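Local coordinates for protein ACDH-11, isoform b (PDB 4Y9J) that belongs to the acyl-CoA dehydrogenase family of flavoproteins and binds flavin-adenine dinucleotide together with the ligand UCC, at residues Asp150-Thr155 / Val231-Ala236; Lys154-Leu159 / Glu296-Gln301; Glu493-Ala498 / Ser536-Ile541; Leu499-Lys504 / Pro566-Arg571. All blocks are in the same frame, centred on the assembly; numbering follows the deposited sequence.

Interaction 1. Residues Asp150-Thr155 / Val231-Ala236; sequences DGAVKT and VALTLA
The apolar contact between helix 143-158 and strand 231-238 rests on L233, whose CD1 methyl comes against one face of the helix at T155 and A152. L233 and T155 meet tip to tip, with CD1 of L233 3.9 Å from CG2 of T155 and nearly as close to its CB. One turn earlier CD1 of L233 lies 4.1 Å from CA of A152 and 4.3 Å from CB of A152, so a single branch of the leucine bridges two residues spaced i and i+3. In T155, CG2 lies anti to the backbone N, which points the methyl at the strand and leaves the hydroxyl on the helix side. The contact joins the helical N-terminal part of the acyl-CoA dehydrogenase fold to the beta-sheet middle part, and the side chain of L233 lies about 9 Å from the bound FAD. Polar bonding stays within the helix: OG1 of T155 donates to O of G151 at 2.8 Å, a buried hydroxyl thus satisfied one turn back. That oxygen also takes the backbone N of T155, and the two donors reach it from opposite faces of the carbonyl plane; the OG1 bond helps hold chi1 of T155 at -64°. Backbone bonds of L233 to G187 and W189 hold the strand against strand 186-189, while M311 of helix 304-338 packs on T155.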
# COMPACT_ATOMS: atom_id res chain seq x y z
N ASP B 150 28.06 19.84 0.67
CA ASP B 150 28.87 21.00 1.14
C ASP B 150 30.03 20.49 1.99
O ASP B 150 31.16 20.86 1.80
CB ASP B 150 27.93 21.93 1.91
CG ASP B 150 28.51 23.31 2.24
OD1 ASP B 150 29.71 23.52 2.00
OD2 ASP B 150 27.75 24.18 2.81
N GLY B 151 29.74 19.54 2.85
CA GLY B 151 30.74 18.95 3.72
C GLY B 151 31.81 18.20 2.95
O GLY B 151 32.98 18.28 3.30
N ALA B 152 31.41 17.51 1.88
CA ALA B 152 32.33 16.85 1.00
C ALA B 152 33.27 17.81 0.30
O ALA B 152 34.48 17.55 0.21
CB ALA B 152 31.59 16.02 -0.08
N VAL B 153 32.71 18.88 -0.26
CA VAL B 153 33.57 19.92 -0.89
C VAL B 153 34.60 20.47 0.09
O VAL B 153 35.79 20.57 -0.24
CB VAL B 153 32.77 21.07 -1.45
CG1 VAL B 153 33.70 22.11 -1.98
CG2 VAL B 153 31.81 20.59 -2.56
N LYS B 154 34.15 20.82 1.31
CA LYS B 154 35.02 21.36 2.31
C LYS B 154 36.11 20.36 2.66
O LYS B 154 37.26 20.72 2.83
CB LYS B 154 34.20 21.70 3.57
CG LYS B 154 35.03 22.29 4.69
CD LYS B 154 35.55 23.64 4.33
CE LYS B 154 36.33 24.18 5.53
NZ LYS B 154 35.96 25.56 5.88
N THR B 155 35.71 19.09 2.84
CA THR B 155 36.65 18.08 3.20
C THR B 155 37.70 17.89 2.13
O THR B 155 38.92 17.90 2.39
CB THR B 155 35.92 16.75 3.44
OG1 THR B 155 35.04 16.90 4.54
CG2 THR B 155 36.88 15.61 3.70
N VAL B 231 28.75 10.21 -5.13
CA VAL B 231 29.95 9.81 -4.40
C VAL B 231 29.63 9.76 -2.91
O VAL B 231 28.59 10.24 -2.45
CB VAL B 231 31.14 10.77 -4.61
CG1 VAL B 231 31.61 10.75 -6.05
CG2 VAL B 231 30.79 12.17 -4.14
N ALA B 232 30.56 9.20 -2.16
CA ALA B 232 30.46 9.16 -0.73
C ALA B 232 31.84 9.14 -0.11
O ALA B 232 32.77 8.62 -0.66
CB ALA B 232 29.67 7.94 -0.29
N LEU B 233 31.90 9.72 1.07
CA LEU B 233 33.05 9.61 1.94
C LEU B 233 32.74 8.57 2.97
O LEU B 233 31.63 8.57 3.52
CB LEU B 233 33.31 10.95 2.58
CG LEU B 233 33.84 12.05 1.58
CD1 LEU B 233 34.04 13.38 2.26
CD2 LEU B 233 35.20 11.64 1.14
N THR B 234 33.72 7.73 3.29
CA THR B 234 33.54 6.74 4.33
C THR B 234 34.84 6.40 5.03
O THR B 234 35.90 6.82 4.59
CB THR B 234 32.89 5.45 3.73
OG1 THR B 234 32.44 4.55 4.77
CG2 THR B 234 33.79 4.78 2.79
N LEU B 235 34.74 5.71 6.17
CA LEU B 235 35.90 5.31 6.97
C LEU B 235 36.00 3.83 6.88
O LEU B 235 34.95 3.19 6.83
CB LEU B 235 35.63 5.64 8.42
CG LEU B 235 35.49 7.13 8.67
CD1 LEU B 235 35.12 7.34 10.15
CD2 LEU B 235 36.76 7.93 8.34
N ALA B 236 37.22 3.30 6.90
CA ALA B 236 37.51 1.89 6.94
C ALA B 236 38.87 1.63 7.54
O ALA B 236 39.69 2.54 7.64
CB ALA B 236 37.47 1.31 5.53

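Interaction 2. Residues Lys154-Leu159 / Glu296-Gln301; sequences KTLTSL and ERIGDQ
I298 of strand 285-298 reaches into the end of helix 143-158 and touches L156 and L159 there. Its CB points toward the helix. From CB the chain leaves through CG1, which sits between the backbone N and the carbonyl carbon (chi1 62°), while the CG2 branch is anti to the carbonyl carbon. The next torsion is extended, chi2 171°, and carries CD1 out to the helix. Across the two segments, CD1 of I298 is the atom that touches the leucines: it lies 3.5 Å from CD2 of L156, a tight approach, and 4.1 Å from CD1 of L159. Both leucines cross the isoleucine at about a right angle, each presenting one branch to the same methyl. The other branch of L159 is used too, CD2 of L159 lying 4.2 Å from CA of G299, where the chain turns with positive phi. L159 is the first residue to leave the helical conformation, so the residue that closes the helix packs against I298 and G299. Within the same segment as I298, NH1 of R297 donates to O of G299 at 2.6 Å, with a bent N-H...O angle of 130°, and NH2 of R297 pairs with D213. L156 also packs on A168, A171 and V172, and I298 on L254, so the contact lies where helices 143-158 and 166-175 and strands 285-298 and 252-258 of the middle-domain sheet come together.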
# COMPACT_ATOMS: atom_id res chain seq x y z
N LYS B 154 34.15 20.82 1.31
CA LYS B 154 35.02 21.36 2.31
C LYS B 154 36.11 20.36 2.66
O LYS B 154 37.26 20.72 2.83
CB LYS B 154 34.20 21.70 3.57
CG LYS B 154 35.03 22.29 4.69
CD LYS B 154 35.55 23.64 4.33
CE LYS B 154 36.33 24.18 5.53
NZ LYS B 154 35.96 25.56 5.88
N THR B 155 35.71 19.09 2.84
CA THR B 155 36.65 18.08 3.20
C THR B 155 37.70 17.89 2.13
O THR B 155 38.92 17.90 2.39
CB THR B 155 35.92 16.75 3.44
OG1 THR B 155 35.04 16.90 4.54
CG2 THR B 155 36.88 15.61 3.70
N LEU B 156 37.27 17.73 0.89
CA LEU B 156 38.20 17.44 -0.16
C LEU B 156 39.15 18.62 -0.48
O LEU B 156 40.36 18.44 -0.68
CB LEU B 156 37.46 16.97 -1.41
CG LEU B 156 36.66 15.67 -1.27
CD1 LEU B 156 35.93 15.41 -2.60
CD2 LEU B 156 37.59 14.50 -0.96
N THR B 157 38.63 19.83 -0.40
CA THR B 157 39.49 20.97 -0.58
C THR B 157 40.45 21.19 0.58
O THR B 157 41.56 21.59 0.35
CB THR B 157 38.74 22.24 -0.95
OG1 THR B 157 37.79 22.56 0.04
CG2 THR B 157 38.03 22.06 -2.23
N SER B 158 40.02 20.88 1.82
CA SER B 158 40.87 21.05 3.00
C SER B 158 42.02 20.13 2.97
O SER B 158 43.04 20.47 3.56
CB SER B 158 40.13 20.80 4.30
OG SER B 158 39.23 21.84 4.45
N LEU B 159 41.86 18.97 2.34
CA LEU B 159 42.94 17.99 2.26
C LEU B 159 43.91 18.26 1.14
O LEU B 159 44.86 17.47 0.88
CB LEU B 159 42.34 16.58 2.17
CG LEU B 159 41.59 16.13 3.42
CD1 LEU B 159 40.82 14.90 3.04
CD2 LEU B 159 42.53 15.80 4.54
N GLU B 296 39.13 5.18 -3.06
CA GLU B 296 40.48 5.85 -3.03
C GLU B 296 40.78 6.41 -1.64
O GLU B 296 39.96 7.11 -1.08
CB GLU B 296 40.51 6.97 -4.03
CG GLU B 296 40.02 6.67 -5.43
CD GLU B 296 40.69 5.50 -6.10
OE1 GLU B 296 41.84 5.18 -5.74
OE2 GLU B 296 40.06 4.92 -7.04
N ARG B 297 41.91 6.04 -1.06
CA ARG B 297 42.28 6.55 0.24
C ARG B 297 42.68 8.01 0.14
O ARG B 297 43.51 8.34 -0.69
CB ARG B 297 43.50 5.82 0.85
CG ARG B 297 43.76 6.22 2.31
CD ARG B 297 45.22 6.30 2.78
NE ARG B 297 46.19 6.43 1.70
CZ ARG B 297 47.01 7.45 1.49
NH1 ARG B 297 47.08 8.50 2.29
NH2 ARG B 297 47.81 7.39 0.47
N ILE B 298 42.20 8.83 1.07
CA ILE B 298 42.51 10.26 1.11
C ILE B 298 42.84 10.66 2.54
O ILE B 298 42.40 10.06 3.52
CB ILE B 298 41.35 11.12 0.53
CG1 ILE B 298 40.09 10.94 1.35
CG2 ILE B 298 41.15 10.81 -0.94
CD1 ILE B 298 38.96 11.90 1.00
N GLY B 299 43.68 11.67 2.67
CA GLY B 299 44.26 11.97 3.95
C GLY B 299 45.26 10.91 4.38
O GLY B 299 45.47 9.91 3.73
N ASP B 300 45.81 11.13 5.54
CA ASP B 300 46.80 10.23 6.13
C ASP B 300 46.18 8.97 6.73
O ASP B 300 45.14 9.03 7.41
CB ASP B 300 47.50 11.00 7.25
CG ASP B 300 48.30 12.20 6.73
OD1 ASP B 300 48.88 12.08 5.63
OD2 ASP B 300 48.34 13.23 7.43
N GLN B 301 46.85 7.84 6.53
CA GLN B 301 46.43 6.59 7.16
C GLN B 301 46.36 6.71 8.68
O GLN B 301 47.26 7.24 9.33
CB GLN B 301 47.39 5.48 6.76
CG GLN B 301 46.86 4.09 7.07
CD GLN B 301 47.76 2.99 6.49
OE1 GLN B 301 48.44 3.19 5.48
NE2 GLN B 301 47.79 1.84 7.15

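Interaction 3. Residues Glu493-Ala498 / Ser536-Ile541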
# COMPACT_ATOMS: atom_id res chain seq x y z
N GLU B 493 23.86 43.04 32.26
CA GLU B 493 24.34 42.61 33.57
C GLU B 493 24.00 41.14 33.81
O GLU B 493 24.74 40.42 34.48
CB GLU B 493 23.76 43.46 34.70
CG GLU B 493 24.26 44.90 34.63
CD GLU B 493 23.47 45.88 35.47
OE1 GLU B 493 22.46 45.51 36.09
OE2 GLU B 493 23.87 47.05 35.52
N ALA B 494 22.90 40.68 33.23
CA ALA B 494 22.55 39.23 33.30
C ALA B 494 23.59 38.32 32.59
O ALA B 494 24.07 37.31 33.14
CB ALA B 494 21.17 39.03 32.74
N VAL B 495 23.98 38.72 31.40
CA VAL B 495 24.96 37.97 30.64
C VAL B 495 26.34 37.98 31.36
O VAL B 495 26.99 36.93 31.53
CB VAL B 495 25.08 38.57 29.23
CG1 VAL B 495 26.22 37.92 28.49
CG2 VAL B 495 23.80 38.39 28.44
N GLU B 496 26.78 39.15 31.82
CA GLU B 496 28.07 39.23 32.58
C GLU B 496 28.14 38.34 33.81
O GLU B 496 29.19 37.72 34.14
CB GLU B 496 28.41 40.66 32.97
CG GLU B 496 28.96 41.41 31.77
CD GLU B 496 29.10 42.88 32.01
OE1 GLU B 496 28.57 43.39 33.04
OE2 GLU B 496 29.77 43.51 31.17
N SER B 497 27.03 38.34 34.51
CA SER B 497 26.86 37.53 35.73
C SER B 497 26.93 36.03 35.42
O SER B 497 27.60 35.26 36.12
CB SER B 497 25.52 37.81 36.37
OG SER B 497 25.44 37.13 37.60
N ALA B 498 26.24 35.64 34.36
CA ALA B 498 26.22 34.24 33.96
C ALA B 498 27.60 33.82 33.46
O ALA B 498 28.08 32.74 33.78
CB ALA B 498 25.16 33.99 32.91
N SER B 536 24.07 33.65 22.76
CA SER B 536 22.85 34.07 22.04
C SER B 536 22.34 35.40 22.63
O SER B 536 21.93 36.34 21.90
CB SER B 536 21.76 33.00 22.07
OG SER B 536 22.14 31.84 21.34
N GLY B 537 22.37 35.52 23.95
CA GLY B 537 21.92 36.73 24.58
C GLY B 537 22.72 37.95 24.18
O GLY B 537 22.18 39.07 23.95
N ALA B 538 24.03 37.78 24.23
CA ALA B 538 24.94 38.88 23.86
C ALA B 538 24.73 39.34 22.40
O ALA B 538 24.79 40.54 22.09
CB ALA B 538 26.36 38.41 24.03
N LEU B 539 24.46 38.37 21.54
CA LEU B 539 24.15 38.63 20.13
C LEU B 539 22.85 39.38 20.00
O LEU B 539 22.79 40.37 19.29
CB LEU B 539 24.11 37.34 19.33
CG LEU B 539 25.47 36.76 18.99
CD1 LEU B 539 25.30 35.32 18.67
CD2 LEU B 539 26.13 37.50 17.83
N LEU B 540 21.84 38.99 20.77
CA LEU B 540 20.56 39.68 20.75
C LEU B 540 20.70 41.13 21.22
O LEU B 540 20.03 42.01 20.71
CB LEU B 540 19.54 38.93 21.65
CG LEU B 540 18.92 37.68 21.01
CD1 LEU B 540 18.13 36.91 22.03
CD2 LEU B 540 18.02 38.06 19.84
N ILE B 541 21.60 41.36 22.16
CA ILE B 541 21.78 42.66 22.75
C ILE B 541 22.45 43.56 21.72
O ILE B 541 22.05 44.71 21.58
CB ILE B 541 22.63 42.63 24.04
CG1 ILE B 541 21.79 42.11 25.20
CG2 ILE B 541 23.10 44.02 24.45
CD1 ILE B 541 22.63 41.55 26.33
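V495 projects from helix 486-512 onto the turn G537-I541 of helix 524-545, and its two methyls divide the contact between them. CG2 of V495 meets the tip of I541 end on, 4.0 Å from CD1 of I541, and also rests over the backbone, 4.3 Å from N of A538 and 4.4 Å from C of G537. CG1 of V495 takes the neighbouring side, 4.5 Å from CB of A538. With CG1 anti to the backbone N (chi1 173°) and CG2 anti to the carbonyl carbon, the valine spreads its branches across the opposing turn. G537 matters to this fit: lacking a side chain, it lets the methyl come close to the helix backbone. The two helices run nearly antiparallel, at 155° between their directions, and their axes approach to 9.9 Å. This is antiparallel helix packing within the acyl-CoA dehydrogenase 11 C-terminal domain-like region. Around this first shell, V474 and L478 of helix 466-478 lie against V495 and I541 respectively, and L477 against A538. C562 of helix 552-563 and L567 of the following loop also touch V495. Within the turn G537-I541 itself, L539 and L540 pack on L370 of helix 352-383, which holds helix 524-545 against that helix.

Interaction 4. Residues Leu499-Lys504 / Pro566-Arg571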
# COMPACT_ATOMS: atom_id res chain seq x y z
N LEU B 499 28.27 34.71 32.74
CA LEU B 499 29.58 34.40 32.25
C LEU B 499 30.52 34.26 33.45
O LEU B 499 31.31 33.34 33.51
CB LEU B 499 30.09 35.49 31.32
CG LEU B 499 31.54 35.25 30.86
CD1 LEU B 499 31.75 33.96 30.09
CD2 LEU B 499 31.94 36.42 30.00
N LYS B 500 30.40 35.15 34.41
CA LYS B 500 31.36 35.15 35.56
C LYS B 500 31.19 33.87 36.39
O LYS B 500 32.15 33.18 36.74
CB LYS B 500 31.18 36.35 36.42
CG LYS B 500 32.32 36.39 37.35
CD LYS B 500 32.07 37.41 38.42
CE LYS B 500 33.29 37.45 39.30
NZ LYS B 500 33.96 38.78 39.21
N GLN B 501 29.93 33.51 36.57
CA GLN B 501 29.61 32.26 37.28
C GLN B 501 30.07 30.98 36.56
O GLN B 501 30.63 30.13 37.21
CB GLN B 501 28.11 32.20 37.58
CG GLN B 501 27.66 30.92 38.31
CD GLN B 501 28.23 30.74 39.71
OE1 GLN B 501 27.67 29.98 40.49
NE2 GLN B 501 29.33 31.38 40.02
N LEU B 502 29.91 30.89 35.24
CA LEU B 502 30.46 29.78 34.48
C LEU B 502 31.99 29.64 34.60
O LEU B 502 32.54 28.56 34.78
CB LEU B 502 30.10 29.96 33.00
CG LEU B 502 30.73 29.02 31.99
CD1 LEU B 502 30.22 27.59 32.20
CD2 LEU B 502 30.37 29.46 30.59
N GLN B 503 32.68 30.76 34.43
CA GLN B 503 34.14 30.78 34.51
C GLN B 503 34.57 30.26 35.88
O GLN B 503 35.43 29.38 36.00
CB GLN B 503 34.63 32.22 34.36
CG GLN B 503 34.33 32.82 32.99
CD GLN B 503 34.69 34.29 32.91
OE1 GLN B 503 34.59 35.05 33.89
NE2 GLN B 503 35.09 34.72 31.72
N LYS B 504 33.91 30.79 36.89
CA LYS B 504 34.17 30.40 38.27
C LYS B 504 34.01 28.89 38.47
O LYS B 504 34.89 28.23 39.04
CB LYS B 504 33.23 31.19 39.17
CG LYS B 504 33.76 31.42 40.54
CD LYS B 504 33.18 30.41 41.50
CE LYS B 504 33.76 30.68 42.89
NZ LYS B 504 32.65 30.43 43.83
N PRO B 566 16.78 31.51 33.00
CA PRO B 566 18.14 31.44 33.46
C PRO B 566 19.12 31.28 32.28
O PRO B 566 18.90 30.51 31.38
CB PRO B 566 18.12 30.22 34.40
CG PRO B 566 16.98 29.39 33.94
CD PRO B 566 15.95 30.40 33.52
N LEU B 567 20.17 32.07 32.27
CA LEU B 567 21.15 31.99 31.20
C LEU B 567 22.10 30.91 31.59
O LEU B 567 22.55 30.12 30.76
CB LEU B 567 21.87 33.32 30.99
CG LEU B 567 21.07 34.49 30.43
CD1 LEU B 567 21.95 35.77 30.43
CD2 LEU B 567 20.60 34.18 29.02
N ILE B 568 22.30 30.78 32.88
CA ILE B 568 23.10 29.68 33.40
C ILE B 568 22.22 28.83 34.32
O ILE B 568 21.49 29.35 35.09
CB ILE B 568 24.38 30.18 34.08
CG1 ILE B 568 25.18 29.00 34.62
CG2 ILE B 568 24.10 31.23 35.17
CD1 ILE B 568 26.52 29.38 35.22
N ASP B 569 22.30 27.51 34.18
CA ASP B 569 21.62 26.57 35.05
C ASP B 569 22.62 25.44 35.32
O ASP B 569 22.68 24.44 34.59
CB ASP B 569 20.35 26.05 34.39
CG ASP B 569 19.45 25.27 35.35
OD1 ASP B 569 19.66 25.21 36.57
OD2 ASP B 569 18.54 24.69 34.83
N LEU B 570 23.42 25.64 36.36
CA LEU B 570 24.58 24.81 36.63
C LEU B 570 25.06 25.11 38.04
O LEU B 570 25.30 26.28 38.40
CB LEU B 570 25.64 25.11 35.59
CG LEU B 570 26.97 24.38 35.66
CD1 LEU B 570 26.82 22.88 35.47
CD2 LEU B 570 27.94 24.98 34.63
N ARG B 571 25.19 24.08 38.86
CA ARG B 571 25.61 24.25 40.22
C ARG B 571 26.77 23.38 40.48
O ARG B 571 26.90 22.33 39.91
CB ARG B 571 24.51 23.88 41.20
CG ARG B 571 23.15 24.42 40.83
CD ARG B 571 22.17 24.42 41.99
NE ARG B 571 20.89 24.85 41.46
CZ ARG B 571 19.71 24.76 42.08
NH1 ARG B 571 19.62 24.23 43.27
NH2 ARG B 571 18.62 25.17 41.45
O HOH W 1 26.04 28.04 40.12
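I568 sends its extended side chain to the helix at Q501 and L502. Its CG1 is anti to the backbone N (chi1 179°), and an equally extended second torsion places CD1 of I568 at the helix surface, 3.6 Å from CG of Q501. CD1 of I568 also lies 3.7 Å from N of L502 and 4.3 Å from CB of L502. Q501 crosses the isoleucine at about a right angle: its CG is anti to the backbone N, but the chain bends at chi2 (65°), so the aliphatic part flanks the methyl while the amide turns toward the loop. There OE1 of Q501 accepts from a water at 2.6 Å, and this water also donates to O of L570 at 2.6 Å, tying side chain to loop backbone. CD1 of L502 meets CD2 of L570 at 4.2 Å. L570 is also packed by H526 and I527 of helix 524-545, and R571 donates from NH1 to O of C563 of a second subunit. In the C-terminal helical region, the connection between helices 552-563 and 577-587 thus packs along helix 486-512 through apolar side chains and one bridging water.

How the interactions relate
The four contacts form two groups. Interactions 1 and 2, with centres 8 Å apart, share helix 143-158 and reach the same mixed sheet; CD2 of L233 touches CD1 of I298 at 3.8 Å, so together they make one continuous apolar seam between the N-terminal helices and the middle-domain sheet. Interactions 3 and 4, 11 Å apart, follow each other along helix 486-512 and interleave along the chain, their segments alternating; A498 packs on I568 and L567 between them. The groups lie 37 to 39 Å apart between centres and do not touch. Interactions 1 and 2 close before 3 and 4 open: the first pair joins the N-terminal helices to the sheet, and the second lies within the C-terminal helical region.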